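Local coordinates for ALDH21) (Physcomitrella patens subsp. patens, PDB 5MZ8), which probably oxidises D-glyceraldehyde 3-phosphate to 3-phosphoglycerate with NADP(+) and water, as a non-phosphorylating member of the aldehyde dehydrogenase family, at residues E117-L122 against G135-T140; P208-P213 against S240-S245; H322-Y327 against E413-P418; V328-Y333 against K424-K429. All coordinates share one frame; numbering follows the deposited sequence.

Contacts 1 and 2 come first along the chain, one after the other. Contact 1 packs helix 115-126 on helix 130-150. Contact 2 pairs strands 209-212 and 239-241 at one edge of the sheet that carries NADP(+)-binding residues. Their centres are about 20 Å apart, and helix 219-229 touches both. Contacts 3 and 4 alternate along the chain and share strand 323-329, which runs parallel to strand 419-425 in another sheet. Their centres are about 19 Å apart. Contacts 2 and 3 lie on opposite sides of the chain's centre, their centres about 31 Å apart, yet each holds an NADP(+)-binding residue. The cofactor site therefore draws on both parts of the fold. Contact 4 lies away from these sites.

Contact 1 of 4, residues E117-L122 against G135-T140; sequences EIAQTL and GEVTRT. With EDO (1,2-ethanediol), chain K.
The segments 117-122 and 135-140, both helical, pass with axes 9.4 Å apart at closest and N-to-C directions 125° apart, Ala119 and Val137 being the nearest CA pair. Val137 sends CG2 against the first helix. CG2 of Ile118 meets Val137 CG2 at 3.8 Å. The backbone N of Ala119 and CD2 of Leu122 also touch this methyl, so one methyl of Val137 meets three residues of the other helix. With CG1 anti to its backbone N (chi1 -173°), Val137 keeps CG2 beside that N and turned to the neighbour. Leu122 also lies across the extended chain of Glu136, its CD2 3.7 Å from Glu136 OE2. That contact is apolar carbon against a carboxylate whose polar needs are met elsewhere: OE2 forms a salt bridge with Lys128, and OE1 accepts from the backbone N of Leu192 and Asn193. On the first helix, Thr121 OG1 bonds to Glu117 O at 3.1 Å, and a 1,2-ethanediol, probably from the crystallisation liquor, gives OG1 a weak bond. Arg139, two residues after Val137, binds succinate. Helix 219-229 packs on Ile118, Thr121 and Leu122, while helix 193-205 meets Arg139 and Thr140.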
# COMPACT_ATOMS: atom_id res chain seq x y z
N GLU A 117 13.43 -38.10 1.25
CA GLU A 117 14.76 -38.19 0.65
C GLU A 117 15.57 -36.92 1.00
O GLU A 117 16.72 -37.02 1.42
CB GLU A 117 14.64 -38.35 -0.88
CG GLU A 117 15.96 -38.30 -1.63
CD GLU A 117 15.89 -37.89 -3.09
OE1 GLU A 117 16.94 -37.51 -3.65
OE2 GLU A 117 14.79 -37.96 -3.68
N ILE A 118 14.94 -35.73 0.85
CA ILE A 118 15.56 -34.42 1.14
C ILE A 118 15.84 -34.28 2.64
O ILE A 118 16.96 -33.90 3.00
CB ILE A 118 14.73 -33.26 0.53
CG1 ILE A 118 14.75 -33.34 -1.01
CG2 ILE A 118 15.25 -31.90 1.01
CD1 ILE A 118 13.78 -32.41 -1.73
N ALA A 119 14.85 -34.62 3.50
CA ALA A 119 14.98 -34.57 4.96
C ALA A 119 16.16 -35.42 5.44
O ALA A 119 16.98 -34.92 6.20
CB ALA A 119 13.69 -35.02 5.64
N GLN A 120 16.26 -36.68 4.95
CA GLN A 120 17.33 -37.63 5.30
C GLN A 120 18.72 -37.10 4.91
O GLN A 120 19.64 -37.21 5.71
CB GLN A 120 17.08 -39.03 4.68
CG GLN A 120 15.92 -39.82 5.31
CD GLN A 120 16.14 -40.29 6.73
OE1 GLN A 120 17.24 -40.64 7.15
NE2 GLN A 120 15.06 -40.38 7.50
N THR A 121 18.85 -36.53 3.70
CA THR A 121 20.09 -35.89 3.20
C THR A 121 20.44 -34.71 4.13
O THR A 121 21.59 -34.57 4.51
CB THR A 121 19.90 -35.45 1.74
OG1 THR A 121 19.73 -36.61 0.92
CG2 THR A 121 21.08 -34.64 1.21
N LEU A 122 19.44 -33.91 4.51
CA LEU A 122 19.57 -32.75 5.41
C LEU A 122 20.13 -33.16 6.78
O LEU A 122 21.07 -32.54 7.24
CB LEU A 122 18.18 -32.10 5.54
CG LEU A 122 18.01 -30.64 5.87
CD1 LEU A 122 18.98 -29.74 5.11
CD2 LEU A 122 16.61 -30.21 5.50
N GLY A 135 11.07 -30.50 9.50
CA GLY A 135 10.57 -29.14 9.76
C GLY A 135 11.16 -28.14 8.79
O GLY A 135 10.46 -27.25 8.33
N GLU A 136 12.46 -28.32 8.43
CA GLU A 136 13.17 -27.45 7.48
C GLU A 136 12.64 -27.62 6.05
O GLU A 136 12.52 -26.62 5.34
CB GLU A 136 14.68 -27.67 7.56
CG GLU A 136 15.43 -26.74 6.62
CD GLU A 136 16.94 -26.68 6.68
OE1 GLU A 136 17.52 -26.02 5.78
OE2 GLU A 136 17.55 -27.29 7.59
N VAL A 137 12.34 -28.87 5.62
CA VAL A 137 11.79 -29.17 4.29
C VAL A 137 10.38 -28.55 4.17
O VAL A 137 10.07 -27.97 3.15
CB VAL A 137 11.83 -30.68 3.91
CG1 VAL A 137 11.41 -30.88 2.45
CG2 VAL A 137 13.22 -31.26 4.12
N THR A 138 9.58 -28.64 5.24
CA THR A 138 8.25 -28.03 5.32
C THR A 138 8.34 -26.51 5.14
O THR A 138 7.61 -25.95 4.32
CB THR A 138 7.56 -28.43 6.64
OG1 THR A 138 7.43 -29.86 6.67
CG2 THR A 138 6.20 -27.76 6.82
N ARG A 139 9.27 -25.87 5.87
CA ARG A 139 9.47 -24.42 5.80
C ARG A 139 9.99 -23.97 4.42
O ARG A 139 9.66 -22.86 3.99
CB ARG A 139 10.38 -23.96 6.93
CG ARG A 139 9.68 -23.94 8.29
CD ARG A 139 10.56 -23.37 9.38
NE ARG A 139 10.97 -22.01 9.06
CZ ARG A 139 12.01 -21.38 9.60
NH1 ARG A 139 12.73 -21.98 10.53
NH2 ARG A 139 12.33 -20.16 9.21
N THR A 140 10.78 -24.83 3.73
CA THR A 140 11.32 -24.58 2.38
C THR A 140 10.18 -24.60 1.36
O THR A 140 10.18 -23.78 0.44
CB THR A 140 12.43 -25.58 2.04
OG1 THR A 140 13.44 -25.50 3.03
CG2 THR A 140 13.05 -25.33 0.66
C1 EDO K . 20.63 -39.77 1.55
O1 EDO K . 19.23 -39.75 1.25
C2 EDO K . 20.93 -40.84 2.63
O2 EDO K . 20.83 -40.29 3.93

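Contact 2 of 4, residues P208-P213 against S240-S245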
# COMPACT_ATOMS: atom_id res chain seq x y z
N PRO A 208 18.97 -13.67 -12.61
CA PRO A 208 19.84 -14.86 -12.71
C PRO A 208 20.79 -14.88 -11.49
O PRO A 208 21.04 -13.83 -10.88
CB PRO A 208 20.60 -14.65 -14.02
CG PRO A 208 20.61 -13.18 -14.20
CD PRO A 208 19.37 -12.63 -13.58
N PHE A 209 21.26 -16.06 -11.09
CA PHE A 209 22.11 -16.14 -9.91
C PHE A 209 23.21 -17.19 -9.99
O PHE A 209 23.07 -18.19 -10.69
CB PHE A 209 21.25 -16.38 -8.65
CG PHE A 209 20.51 -17.69 -8.62
CD1 PHE A 209 21.10 -18.84 -8.09
CD2 PHE A 209 19.19 -17.78 -9.07
CE1 PHE A 209 20.42 -20.06 -8.06
CE2 PHE A 209 18.50 -18.99 -9.04
CZ PHE A 209 19.11 -20.12 -8.51
N VAL A 210 24.28 -16.97 -9.21
CA VAL A 210 25.39 -17.92 -9.05
C VAL A 210 25.48 -18.14 -7.53
O VAL A 210 25.71 -17.19 -6.78
CB VAL A 210 26.73 -17.47 -9.69
CG1 VAL A 210 27.76 -18.59 -9.63
CG2 VAL A 210 26.53 -17.03 -11.14
N LEU A 211 25.16 -19.35 -7.08
CA LEU A 211 25.14 -19.68 -5.66
C LEU A 211 26.36 -20.50 -5.23
O LEU A 211 26.69 -21.54 -5.82
CB LEU A 211 23.83 -20.42 -5.27
CG LEU A 211 23.79 -21.22 -3.96
CD1 LEU A 211 23.65 -20.32 -2.75
CD2 LEU A 211 22.65 -22.20 -3.98
N LYS A 212 27.01 -20.02 -4.16
CA LYS A 212 28.11 -20.70 -3.51
C LYS A 212 27.51 -21.37 -2.27
O LYS A 212 27.30 -20.70 -1.26
CB LYS A 212 29.24 -19.73 -3.11
CG LYS A 212 30.48 -20.47 -2.59
CD LYS A 212 31.33 -19.61 -1.67
CE LYS A 212 32.39 -20.40 -0.94
NZ LYS A 212 31.83 -21.30 0.11
N PRO A 213 27.21 -22.68 -2.30
CA PRO A 213 26.71 -23.31 -1.07
C PRO A 213 27.85 -23.57 -0.09
O PRO A 213 29.01 -23.62 -0.52
CB PRO A 213 26.10 -24.63 -1.58
CG PRO A 213 26.85 -24.96 -2.81
CD PRO A 213 27.37 -23.66 -3.40
N SER A 240 23.53 -21.24 -11.49
CA SER A 240 24.75 -22.00 -11.26
C SER A 240 24.88 -22.21 -9.75
O SER A 240 24.68 -21.26 -8.99
CB SER A 240 25.97 -21.27 -11.82
OG SER A 240 26.06 -21.40 -13.23
N ILE A 241 25.12 -23.46 -9.33
CA ILE A 241 25.33 -23.84 -7.92
C ILE A 241 26.66 -24.56 -7.91
O ILE A 241 26.79 -25.67 -8.45
CB ILE A 241 24.15 -24.63 -7.27
CG1 ILE A 241 22.83 -23.83 -7.37
CG2 ILE A 241 24.47 -25.00 -5.80
CD1 ILE A 241 21.65 -24.68 -7.60
N LEU A 242 27.67 -23.84 -7.40
CA LEU A 242 29.06 -24.26 -7.40
C LEU A 242 29.73 -24.24 -6.03
O LEU A 242 30.14 -23.17 -5.58
CB LEU A 242 29.89 -23.40 -8.37
CG LEU A 242 29.30 -23.09 -9.74
CD1 LEU A 242 29.78 -21.76 -10.22
CD2 LEU A 242 29.59 -24.19 -10.74
N PRO A 243 29.96 -25.41 -5.39
CA PRO A 243 30.79 -25.43 -4.18
C PRO A 243 32.21 -25.07 -4.65
O PRO A 243 32.68 -25.58 -5.68
CB PRO A 243 30.69 -26.89 -3.69
CG PRO A 243 29.54 -27.49 -4.47
CD PRO A 243 29.58 -26.78 -5.79
N VAL A 244 32.84 -24.09 -4.01
CA VAL A 244 34.15 -23.66 -4.48
C VAL A 244 35.20 -23.73 -3.38
O VAL A 244 34.88 -23.57 -2.18
CB VAL A 244 34.15 -22.26 -5.20
CG1 VAL A 244 33.18 -22.23 -6.38
CG2 VAL A 244 33.85 -21.12 -4.24
N SER A 245 36.46 -23.94 -3.80
CA SER A 245 37.65 -23.95 -2.95
C SER A 245 37.89 -22.55 -2.38
O SER A 245 37.34 -21.56 -2.88
CB SER A 245 38.88 -24.40 -3.74
OG SER A 245 39.07 -23.66 -4.94
O HOH W 1 31.54 -23.67 -1.38
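Water 1 is gripped by three groups from both segments. It accepts from Lys212 NZ at 2.8 Å and from the backbone N of Val244, and donates to Pro213 O at 2.7 Å. The two segments are thus bridged just past the point where their strand pairing ends. Before it, the backbones run parallel. Leu211 N gives a nearly straight bond to Ser240 O at 2.7 Å (173° at the hydrogen). Leu242 N then bonds to Leu211 O, almost on the line of that carbonyl. Ser240 N to Phe209 O is longer and more bent, at 3.2 Å. On one face of the sheet, Leu211 and Ile241 lie side by side and point the same way, CD2 of Leu211 at 3.8 Å from Ile241 CG1. Ile241 CG2 also meets Pro213 CG. On the face of Val210 and Ser240, Val210 CG1 meets the CB of Ser240, whose OG bonds to Ala45 N; it also touches CD1 of Leu242, just past the strand. Lys212 stretches out with CG anti to its backbone N (chi1 -173°) and crosses Val244, CE 3.7 Å from CG2, before a bend at chi4 (-71°) leads to the amine. Helix 219-229 covers Ile241 and Pro213. Strand 209-212, this helix and strand 239-241 form a beta-alpha-beta unit of the Rossmann-like cofactor domain, and Lys212 binds NADP(+).

Contact 3 of 4, residues H322-Y327 against E413-P418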
# COMPACT_ATOMS: atom_id res chain seq x y z
N HIS A 322 18.94 -18.45 18.14
CA HIS A 322 19.00 -19.31 19.32
C HIS A 322 18.86 -18.42 20.58
O HIS A 322 19.48 -17.36 20.62
CB HIS A 322 20.36 -20.05 19.34
CG HIS A 322 20.82 -20.49 20.70
ND1 HIS A 322 22.04 -20.06 21.22
CD2 HIS A 322 20.23 -21.31 21.60
CE1 HIS A 322 22.14 -20.63 22.42
NE2 HIS A 322 21.07 -21.39 22.69
N MET A 323 18.01 -18.81 21.56
CA MET A 323 17.85 -18.01 22.78
C MET A 323 19.05 -18.30 23.67
O MET A 323 19.14 -19.36 24.31
CB MET A 323 16.52 -18.32 23.49
CG MET A 323 16.30 -17.54 24.76
SD MET A 323 15.09 -18.33 25.84
CE MET A 323 16.06 -19.64 26.55
N GLN A 324 20.02 -17.39 23.63
CA GLN A 324 21.27 -17.53 24.38
C GLN A 324 21.16 -17.03 25.80
O GLN A 324 21.79 -17.60 26.68
CB GLN A 324 22.39 -16.79 23.65
CG GLN A 324 23.77 -17.10 24.19
CD GLN A 324 24.81 -16.55 23.27
OE1 GLN A 324 24.75 -16.71 22.04
NE2 GLN A 324 25.80 -15.92 23.85
N ARG A 325 20.40 -15.94 26.02
CA ARG A 325 20.26 -15.28 27.32
C ARG A 325 18.81 -15.29 27.79
O ARG A 325 17.88 -14.99 27.02
CB ARG A 325 20.81 -13.84 27.25
CG ARG A 325 22.30 -13.76 26.87
CD ARG A 325 22.78 -12.34 26.78
NE ARG A 325 22.29 -11.64 25.58
CZ ARG A 325 21.78 -10.42 25.58
NH1 ARG A 325 21.40 -9.85 24.44
NH2 ARG A 325 21.63 -9.75 26.71
N LEU A 326 18.61 -15.69 29.05
CA LEU A 326 17.28 -15.77 29.64
C LEU A 326 17.22 -14.94 30.93
O LEU A 326 17.98 -15.21 31.86
CB LEU A 326 16.90 -17.23 29.85
CG LEU A 326 15.57 -17.55 30.56
CD1 LEU A 326 14.36 -16.88 29.85
CD2 LEU A 326 15.37 -19.07 30.67
N TYR A 327 16.34 -13.92 30.93
CA TYR A 327 16.10 -12.99 32.03
C TYR A 327 14.74 -13.29 32.63
O TYR A 327 13.74 -13.20 31.93
CB TYR A 327 16.21 -11.52 31.54
CG TYR A 327 17.57 -11.22 30.95
CD1 TYR A 327 18.64 -10.82 31.76
CD2 TYR A 327 17.82 -11.40 29.59
CE1 TYR A 327 19.91 -10.60 31.23
CE2 TYR A 327 19.09 -11.20 29.05
CZ TYR A 327 20.13 -10.81 29.88
OH TYR A 327 21.38 -10.59 29.36
N GLU A 413 29.87 -12.88 23.24
CA GLU A 413 29.76 -13.36 21.86
C GLU A 413 28.69 -14.41 21.63
O GLU A 413 28.21 -15.05 22.58
CB GLU A 413 31.13 -13.88 21.38
CG GLU A 413 32.30 -12.91 21.53
CD GLU A 413 32.27 -11.62 20.73
OE1 GLU A 413 32.92 -10.65 21.17
OE2 GLU A 413 31.63 -11.59 19.65
N GLU A 414 28.33 -14.61 20.35
CA GLU A 414 27.39 -15.65 19.92
C GLU A 414 28.05 -17.01 20.22
O GLU A 414 29.16 -17.25 19.75
CB GLU A 414 27.11 -15.51 18.41
CG GLU A 414 26.27 -16.64 17.81
CD GLU A 414 25.83 -16.41 16.38
OE1 GLU A 414 26.71 -16.19 15.52
OE2 GLU A 414 24.61 -16.48 16.13
N ILE A 415 27.38 -17.87 21.02
CA ILE A 415 27.88 -19.19 21.40
C ILE A 415 27.71 -20.19 20.24
O ILE A 415 28.64 -20.96 19.95
CB ILE A 415 27.25 -19.72 22.73
CG1 ILE A 415 27.65 -18.85 23.93
CG2 ILE A 415 27.63 -21.18 22.99
CD1 ILE A 415 26.87 -19.14 25.24
N PHE A 416 26.53 -20.17 19.57
CA PHE A 416 26.16 -21.06 18.47
C PHE A 416 26.23 -22.55 18.92
O PHE A 416 26.74 -23.40 18.19
CB PHE A 416 27.01 -20.79 17.21
CG PHE A 416 26.20 -20.77 15.95
CD1 PHE A 416 25.34 -19.71 15.67
CD2 PHE A 416 26.29 -21.81 15.03
CE1 PHE A 416 24.59 -19.69 14.49
CE2 PHE A 416 25.53 -21.79 13.85
CZ PHE A 416 24.68 -20.73 13.59
N GLY A 417 25.72 -22.81 20.13
CA GLY A 417 25.70 -24.13 20.75
C GLY A 417 24.57 -24.28 21.76
O GLY A 417 23.86 -23.31 22.04
N PRO A 418 24.37 -25.49 22.34
CA PRO A 418 23.24 -25.67 23.27
C PRO A 418 23.54 -25.14 24.67
O PRO A 418 23.61 -25.92 25.63
CB PRO A 418 22.97 -27.17 23.20
CG PRO A 418 24.28 -27.78 22.86
CD PRO A 418 25.11 -26.76 22.15
O HOH W 2 23.74 -18.18 20.02
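The amide of Gln324 bonds to the loop backbone through both its ends. NE2 donates to Glu413 O at 2.9 Å, with the acceptor close to the amide plane (8° out of it). OE1 accepts from Ile415 N at 3.1 Å. That bond is straight at the hydrogen (172°), but the N sits above the plane of the side-chain carbonyl. Ile415 folds its own side chain over the same group, CG1 lying 3.5 Å from Gln324 NE2. An extended chain with CG anti to the backbone N (chi1 -168°) carries the amide this far from the strand. Next comes water 2, which donates to Gln324 OE1 at 2.7 Å and bonds to His322 ND1 at the ring edge. Gly417 O lies over one face of that ring, 3.2 Å from His322 CE1. Farther out, Glu414 OE2 bonds to Gly288 N. An alanine in place of Gln324 would probably leave Glu413 O and Ile415 N without these mates and let the loop shift. Gln324 thus ties strand 323-329 to the loop before strand 419-425 by uncharged polar bonds. They grip the backbone on both sides of Glu414, an NADP(+)-binding residue, which is consistent with a second-shell part in placing it.

Contact 4 of 4, residues V328-Y333 against K424-K429; sequences VHERLY and KYSDFK
His329 and Tyr425 cross at about a right angle. The imidazole turns its edge to the tyrosine face in an offset edge-to-face pair, with centroids 5.5 Å apart and planes at 73°. His329 CD2 is the ring atom closest to that ring, 3.7 Å from Tyr425 CE1. The backbone joins in: His329 CA lies over the same ring, 3.9 Å from its centroid, in a CH-pi contact. With CG between its backbone N and carbonyl carbon (chi1 70°), the Tyr425 ring reaches back over His329 of the adjacent strand. Its OH bonds to Asp295, which fixes the far end of the ring. A second crossing pairs Tyr333 and Lys424, again near a right angle. Lys424 CB stands over one face of the Tyr333 ring, 3.6 Å from CD1, and CD continues across toward CG and CB. The phenol OH bonds to Glu402. The strands run parallel, with Lys424 on one face and the His329-Tyr425 pair on the other. Tyr425 N donates to Val328 O at 3.1 Å, and Glu330 N to Tyr425 O at 2.9 Å. Asp427 then caps the N-terminus of helix 428-436, where Phe428 and Lys429 pack on Leu515 of a neighbouring subunit. With a serine in place of Tyr425 the aromatic ring is gone, which would probably leave the His329 edge and Asp295 without their partner and open a gap beside strand 323-329. Between the side chains the contact relies on aromatic faces and lysine methylenes rather than ion pairs: Glu330 OE2 and Lys424 NZ stay 6.7 Å apart, so attraction between their charges is probably only a modest help.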
# COMPACT_ATOMS: atom_id res chain seq x y z
N VAL A 328 14.72 -13.72 33.90
CA VAL A 328 13.49 -14.10 34.60
C VAL A 328 13.24 -13.16 35.79
O VAL A 328 14.18 -12.87 36.53
CB VAL A 328 13.50 -15.59 35.04
CG1 VAL A 328 12.15 -16.00 35.63
CG2 VAL A 328 13.87 -16.52 33.89
N HIS A 329 11.99 -12.71 35.97
CA HIS A 329 11.66 -11.83 37.09
C HIS A 329 11.83 -12.58 38.42
O HIS A 329 11.47 -13.76 38.53
CB HIS A 329 10.26 -11.19 36.94
CG HIS A 329 9.92 -10.25 38.06
ND1 HIS A 329 9.24 -10.67 39.18
CD2 HIS A 329 10.22 -8.94 38.21
CE1 HIS A 329 9.13 -9.61 39.96
NE2 HIS A 329 9.71 -8.55 39.42
N GLU A 330 12.46 -11.89 39.40
CA GLU A 330 12.76 -12.32 40.76
C GLU A 330 11.64 -13.14 41.41
O GLU A 330 11.94 -14.14 42.05
CB GLU A 330 13.15 -11.08 41.59
CG GLU A 330 12.65 -11.02 43.02
CD GLU A 330 11.95 -9.71 43.36
OE1 GLU A 330 10.71 -9.73 43.49
OE2 GLU A 330 12.65 -8.68 43.48
N ARG A 331 10.37 -12.77 41.19
CA ARG A 331 9.23 -13.48 41.79
C ARG A 331 9.00 -14.87 41.16
O ARG A 331 8.44 -15.74 41.84
CB ARG A 331 7.95 -12.60 41.76
CG ARG A 331 7.01 -12.82 40.57
CD ARG A 331 6.03 -11.68 40.33
NE ARG A 331 5.06 -12.03 39.29
CZ ARG A 331 5.21 -11.79 37.98
NH1 ARG A 331 6.31 -11.21 37.53
NH2 ARG A 331 4.28 -12.15 37.13
N LEU A 332 9.42 -15.06 39.89
CA LEU A 332 9.24 -16.29 39.11
C LEU A 332 10.49 -17.14 39.00
O LEU A 332 10.41 -18.31 38.61
CB LEU A 332 8.80 -15.92 37.67
CG LEU A 332 7.61 -14.97 37.46
CD1 LEU A 332 7.41 -14.71 35.99
CD2 LEU A 332 6.33 -15.54 38.05
N TYR A 333 11.66 -16.54 39.31
CA TYR A 333 12.99 -17.10 39.14
C TYR A 333 13.16 -18.57 39.58
O TYR A 333 13.50 -19.39 38.72
CB TYR A 333 14.06 -16.23 39.81
CG TYR A 333 15.45 -16.58 39.33
CD1 TYR A 333 15.89 -16.21 38.06
CD2 TYR A 333 16.32 -17.32 40.13
CE1 TYR A 333 17.15 -16.56 37.60
CE2 TYR A 333 17.59 -17.67 39.68
CZ TYR A 333 18.01 -17.29 38.41
OH TYR A 333 19.27 -17.60 37.96
N LYS A 424 18.56 -13.24 36.70
CA LYS A 424 17.42 -12.75 37.46
C LYS A 424 17.38 -11.23 37.31
O LYS A 424 18.43 -10.61 37.13
CB LYS A 424 17.60 -13.12 38.95
CG LYS A 424 16.36 -12.91 39.81
CD LYS A 424 16.46 -13.58 41.17
CE LYS A 424 17.25 -12.80 42.19
NZ LYS A 424 17.29 -13.52 43.49
N TYR A 425 16.17 -10.64 37.33
CA TYR A 425 16.00 -9.18 37.32
C TYR A 425 14.91 -8.77 38.30
O TYR A 425 14.06 -9.60 38.66
CB TYR A 425 15.78 -8.58 35.92
CG TYR A 425 14.44 -8.91 35.30
CD1 TYR A 425 13.32 -8.11 35.54
CD2 TYR A 425 14.29 -9.99 34.43
CE1 TYR A 425 12.08 -8.42 35.00
CE2 TYR A 425 13.07 -10.30 33.86
CZ TYR A 425 11.96 -9.52 34.15
OH TYR A 425 10.76 -9.84 33.59
N SER A 426 14.95 -7.51 38.74
CA SER A 426 13.97 -6.97 39.67
C SER A 426 13.15 -5.87 39.00
O SER A 426 12.00 -5.65 39.38
CB SER A 426 14.67 -6.46 40.92
OG SER A 426 13.83 -5.55 41.62
N ASP A 427 13.75 -5.16 38.02
CA ASP A 427 13.12 -4.07 37.28
C ASP A 427 13.02 -4.41 35.80
O ASP A 427 14.03 -4.77 35.18
CB ASP A 427 13.89 -2.76 37.50
CG ASP A 427 13.29 -1.57 36.78
OD1 ASP A 427 12.35 -0.97 37.32
OD2 ASP A 427 13.73 -1.26 35.66
N PHE A 428 11.82 -4.30 35.23
CA PHE A 428 11.51 -4.60 33.83
C PHE A 428 12.28 -3.71 32.83
O PHE A 428 12.79 -4.23 31.83
CB PHE A 428 9.99 -4.57 33.57
CG PHE A 428 9.62 -4.80 32.13
CD1 PHE A 428 9.61 -6.08 31.58
CD2 PHE A 428 9.31 -3.72 31.29
CE1 PHE A 428 9.28 -6.29 30.24
CE2 PHE A 428 9.00 -3.93 29.94
CZ PHE A 428 8.98 -5.21 29.43
N LYS A 429 12.33 -2.38 33.08
CA LYS A 429 13.04 -1.42 32.23
C LYS A 429 14.52 -1.78 32.16
O LYS A 429 15.13 -1.67 31.10
CB LYS A 429 12.87 0.01 32.76
CG LYS A 429 11.60 0.70 32.28
CD LYS A 429 11.49 2.10 32.91
CE LYS A 429 10.40 2.93 32.26
NZ LYS A 429 10.22 4.25 32.92